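Local coordinates for TATA-box-binding protein (PDB 2Z8U), which probably binds the TATA box, close to the transcription start, as a general initiation factor for archaeal genes transcribed by RNA polymerase, at residues B[42-50]-B[60-68]. Numbering follows the deposited sequence.
Sequences YEPEQFPGL and ALLIFRSGK
Leu50 and Ile63 form an antiparallel hydrogen-bonded pair whose two backbone bonds are nearly straight: Leu50 N to Ile63 O at 2.8 Å (174° at the hydrogen) and Ile63 N to Leu50 O at 2.7 Å. The same Leu50 O also receives a CA-H...O contact from Leu62 CA. Beyond the pair, one water continues the link, donating to Pro48 O and accepting from Arg65 N, and it lies at the edge of the Phe64 ring, in its plane.

Apolar contacts fall on both faces of the sheet. On that of Leu50 and Ile63, the two side chains run side by side, with Leu50 CD2 4.2 Å from Ile63 CD1. On the other, Leu62 CD1 meets the edge of the Phe47 ring, 3.6 Å from CE2, while Pro48 CD lies over one face of that ring, toward its rim. Phe47 reaches this point because its CG is anti to the backbone N (chi1 -179°). Phe64 lays CD1 and CE1 against Gly49, CD1 being 3.8 Å from Gly49 CA; a beta carbon there would collide with Phe64 CE1 and Leu62 CD1. Phe64 CZ also comes to 4.3 Å from Phe47 CZ. A serine in place of Phe64 would probably open a gap beside Gly49 and leave the Phe47 ring less firmly held.

Among polar side chains, Arg65 brings NH2 to 3.0 Å from Tyr42 OH, the hydroxyl lying at the guanidinium edge and the tyrosine ring and the guanidinium plane being 48° apart.

In the first repeat of the TBP fold, the contact thus joins the start of strand 50-54 to the end of strand 59-63, where a type I turn, Phe64 to Gly67, leads into strand 68-72. Leu50 packs on helix 30-36, whereas Phe47 packs on Glu184 and Leu62 on Leu126, both of a second subunit.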
loop_
_atom_site.group_PDB
_atom_site.type_symbol
_atom_site.label_atom_id
_atom_site.label_comp_id
_atom_site.label_asym_id
_atom_site.label_seq_id
_atom_site.Cartn_x
_atom_site.Cartn_y
_atom_site.Cartn_z
ATOM N N TYR B 42 -33.819 19.534 -8.154
ATOM C CA TYR B 42 -33.761 18.286 -8.920
ATOM C C TYR B 42 -33.151 18.490 -10.305
ATOM O O TYR B 42 -33.747 19.143 -11.156
ATOM C CB TYR B 42 -35.160 17.652 -9.035
ATOM C CG TYR B 42 -35.211 16.338 -9.789
ATOM C CD1 TYR B 42 -34.386 15.267 -9.432
ATOM C CD2 TYR B 42 -36.101 16.159 -10.844
ATOM C CE1 TYR B 42 -34.437 14.060 -10.120
ATOM C CE2 TYR B 42 -36.164 14.956 -11.532
ATOM C CZ TYR B 42 -35.330 13.907 -11.159
ATOM O OH TYR B 42 -35.383 12.708 -11.849
ATOM N N GLU B 43 -31.960 17.934 -10.509
ATOM C CA GLU B 43 -31.235 18.041 -11.783
ATOM C C GLU B 43 -30.801 16.640 -12.181
ATOM O O GLU B 43 -29.669 16.232 -11.888
ATOM C CB GLU B 43 -29.997 18.930 -11.628
ATOM C CG GLU B 43 -30.068 19.971 -10.507
ATOM C CD GLU B 43 -30.301 21.383 -11.016
ATOM O OE1 GLU B 43 -30.249 22.321 -10.186
ATOM O OE2 GLU B 43 -30.522 21.565 -12.235
ATOM N N PRO B 44 -31.712 15.878 -12.812
ATOM C CA PRO B 44 -31.490 14.449 -13.059
ATOM C C PRO B 44 -30.295 14.130 -13.973
ATOM O O PRO B 44 -29.732 13.038 -13.885
ATOM C CB PRO B 44 -32.805 13.988 -13.692
ATOM C CG PRO B 44 -33.459 15.228 -14.212
ATOM C CD PRO B 44 -33.029 16.332 -13.303
ATOM N N GLU B 45 -29.915 15.079 -14.826
ATOM C CA GLU B 45 -28.745 14.928 -15.685
ATOM C C GLU B 45 -27.433 15.067 -14.912
ATOM O O GLU B 45 -26.394 14.579 -15.350
ATOM C CB GLU B 45 -28.803 15.931 -16.838
ATOM C CG GLU B 45 -30.112 15.884 -17.621
ATOM C CD GLU B 45 -30.454 14.479 -18.099
ATOM O OE1 GLU B 45 -29.760 13.980 -19.012
ATOM O OE2 GLU B 45 -31.413 13.875 -17.564
ATOM N N GLN B 46 -27.496 15.727 -13.758
ATOM C CA GLN B 46 -26.321 15.989 -12.938
ATOM C C GLN B 46 -26.212 14.981 -11.809
ATOM O O GLN B 46 -25.120 14.495 -11.501
ATOM C CB GLN B 46 -26.401 17.394 -12.338
ATOM C CG GLN B 46 -26.759 18.483 -13.345
ATOM C CD GLN B 46 -26.868 19.875 -12.729
ATOM O OE1 GLN B 46 -26.866 20.038 -11.498
ATOM N NE2 GLN B 46 -26.982 20.888 -13.587
ATOM N N PHE B 47 -27.361 14.678 -11.200
ATOM C CA PHE B 47 -27.444 13.879 -9.983
ATOM C C PHE B 47 -28.840 13.214 -9.905
ATOM O O PHE B 47 -29.848 13.858 -10.201
ATOM C CB PHE B 47 -27.181 14.773 -8.758
ATOM C CG PHE B 47 -27.226 14.044 -7.453
ATOM C CD1 PHE B 47 -26.146 13.275 -7.032
ATOM C CD2 PHE B 47 -28.353 14.112 -6.643
ATOM C CE1 PHE B 47 -26.190 12.585 -5.819
ATOM C CE2 PHE B 47 -28.410 13.423 -5.430
ATOM C CZ PHE B 47 -27.326 12.660 -5.015
ATOM N N PRO B 48 -28.901 11.918 -9.530
ATOM C CA PRO B 48 -30.170 11.205 -9.663
ATOM C C PRO B 48 -31.210 11.520 -8.575
ATOM O O PRO B 48 -32.387 11.250 -8.787
ATOM C CB PRO B 48 -29.749 9.725 -9.572
ATOM C CG PRO B 48 -28.217 9.727 -9.668
ATOM C CD PRO B 48 -27.853 11.020 -9.015
ATOM N N GLY B 49 -30.785 12.075 -7.441
ATOM C CA GLY B 49 -31.680 12.299 -6.286
ATOM C C GLY B 49 -32.290 13.692 -6.238
ATOM O O GLY B 49 -31.778 14.638 -6.864
ATOM N N LEU B 50 -33.396 13.825 -5.510
ATOM C CA LEU B 50 -34.052 15.121 -5.340
ATOM C C LEU B 50 -33.796 15.633 -3.939
ATOM O O LEU B 50 -33.940 14.879 -2.969
ATOM C CB LEU B 50 -35.570 15.016 -5.601
ATOM C CG LEU B 50 -36.429 16.258 -5.372
ATOM C CD1 LEU B 50 -37.598 16.256 -6.337
ATOM C CD2 LEU B 50 -36.906 16.409 -3.921
ATOM N N ALA B 60 -33.327 18.720 5.982
ATOM C CA ALA B 60 -33.205 18.505 4.556
ATOM C C ALA B 60 -33.437 17.031 4.244
ATOM O O ALA B 60 -33.049 16.148 5.022
ATOM C CB ALA B 60 -31.821 18.939 4.070
ATOM N N LEU B 61 -34.061 16.779 3.106
ATOM C CA LEU B 61 -34.334 15.410 2.681
ATOM C C LEU B 61 -33.738 15.190 1.302
ATOM O O LEU B 61 -33.771 16.087 0.455
ATOM C CB LEU B 61 -35.850 15.141 2.649
ATOM C CG LEU B 61 -36.645 15.194 3.973
ATOM C CD1 LEU B 61 -37.191 16.593 4.245
ATOM C CD2 LEU B 61 -37.797 14.239 3.882
ATOM N N LEU B 62 -33.199 13.993 1.091
ATOM C CA LEU B 62 -32.726 13.549 -0.197
ATOM C C LEU B 62 -33.605 12.374 -0.576
ATOM O O LEU B 62 -33.718 11.405 0.188
ATOM C CB LEU B 62 -31.249 13.140 -0.131
ATOM C CG LEU B 62 -30.591 12.462 -1.350
ATOM C CD1 LEU B 62 -30.641 13.308 -2.609
ATOM C CD2 LEU B 62 -29.146 12.084 -1.020
ATOM N N ILE B 63 -34.291 12.506 -1.713
ATOM C CA ILE B 63 -35.244 11.491 -2.140
ATOM C C ILE B 63 -34.809 10.843 -3.458
ATOM O O ILE B 63 -34.555 11.548 -4.434
ATOM C CB ILE B 63 -36.666 12.076 -2.333
ATOM C CG1 ILE B 63 -37.097 12.900 -1.106
ATOM C CG2 ILE B 63 -37.658 10.943 -2.672
ATOM C CD1 ILE B 63 -38.439 13.587 -1.240
ATOM N N PHE B 64 -34.784 9.509 -3.489
ATOM C CA PHE B 64 -34.410 8.779 -4.702
ATOM C C PHE B 64 -35.627 8.129 -5.382
ATOM O O PHE B 64 -36.647 7.894 -4.738
ATOM C CB PHE B 64 -33.359 7.719 -4.349
ATOM C CG PHE B 64 -32.002 8.292 -4.020
ATOM C CD1 PHE B 64 -31.156 8.745 -5.038
ATOM C CD2 PHE B 64 -31.571 8.375 -2.711
ATOM C CE1 PHE B 64 -29.891 9.269 -4.745
ATOM C CE2 PHE B 64 -30.300 8.891 -2.401
ATOM C CZ PHE B 64 -29.462 9.338 -3.429
ATOM N N ARG B 65 -35.504 7.838 -6.682
ATOM C CA ARG B 65 -36.520 7.092 -7.437
ATOM C C ARG B 65 -36.840 5.718 -6.791
ATOM O O ARG B 65 -37.968 5.269 -6.832
ATOM C CB ARG B 65 -36.054 6.916 -8.906
ATOM C CG ARG B 65 -37.083 6.347 -9.877
ATOM C CD ARG B 65 -36.755 6.717 -11.364
ATOM N NE ARG B 65 -36.579 8.173 -11.524
ATOM C CZ ARG B 65 -37.569 9.063 -11.682
ATOM N NH1 ARG B 65 -38.845 8.682 -11.760
ATOM N NH2 ARG B 65 -37.279 10.356 -11.780
ATOM N N SER B 66 -35.843 5.073 -6.197
ATOM C CA SER B 66 -36.034 3.815 -5.432
ATOM C C SER B 66 -37.003 3.949 -4.249
ATOM O O SER B 66 -37.484 2.954 -3.716
ATOM C CB SER B 66 -34.694 3.329 -4.884
ATOM O OG SER B 66 -34.241 4.211 -3.853
ATOM N N GLY B 67 -37.255 5.173 -3.819
ATOM C CA GLY B 67 -38.063 5.408 -2.626
ATOM C C GLY B 67 -37.214 5.655 -1.391
ATOM O O GLY B 67 -37.751 6.066 -0.356
ATOM N N LYS B 68 -35.904 5.407 -1.494
ATOM C CA LYS B 68 -34.961 5.718 -0.405
ATOM C C LYS B 68 -34.946 7.209 -0.100
ATOM O O LYS B 68 -34.904 8.039 -1.013
ATOM C CB LYS B 68 -33.534 5.279 -0.749
ATOM C CG LYS B 68 -32.492 5.681 0.315
ATOM C CD LYS B 68 -31.118 5.197 -0.119
ATOM C CE LYS B 68 -30.089 5.388 0.961
ATOM N NZ LYS B 68 -28.751 4.998 0.416
HETATM O O HOH W 1 -33.166 8.678 -7.965
#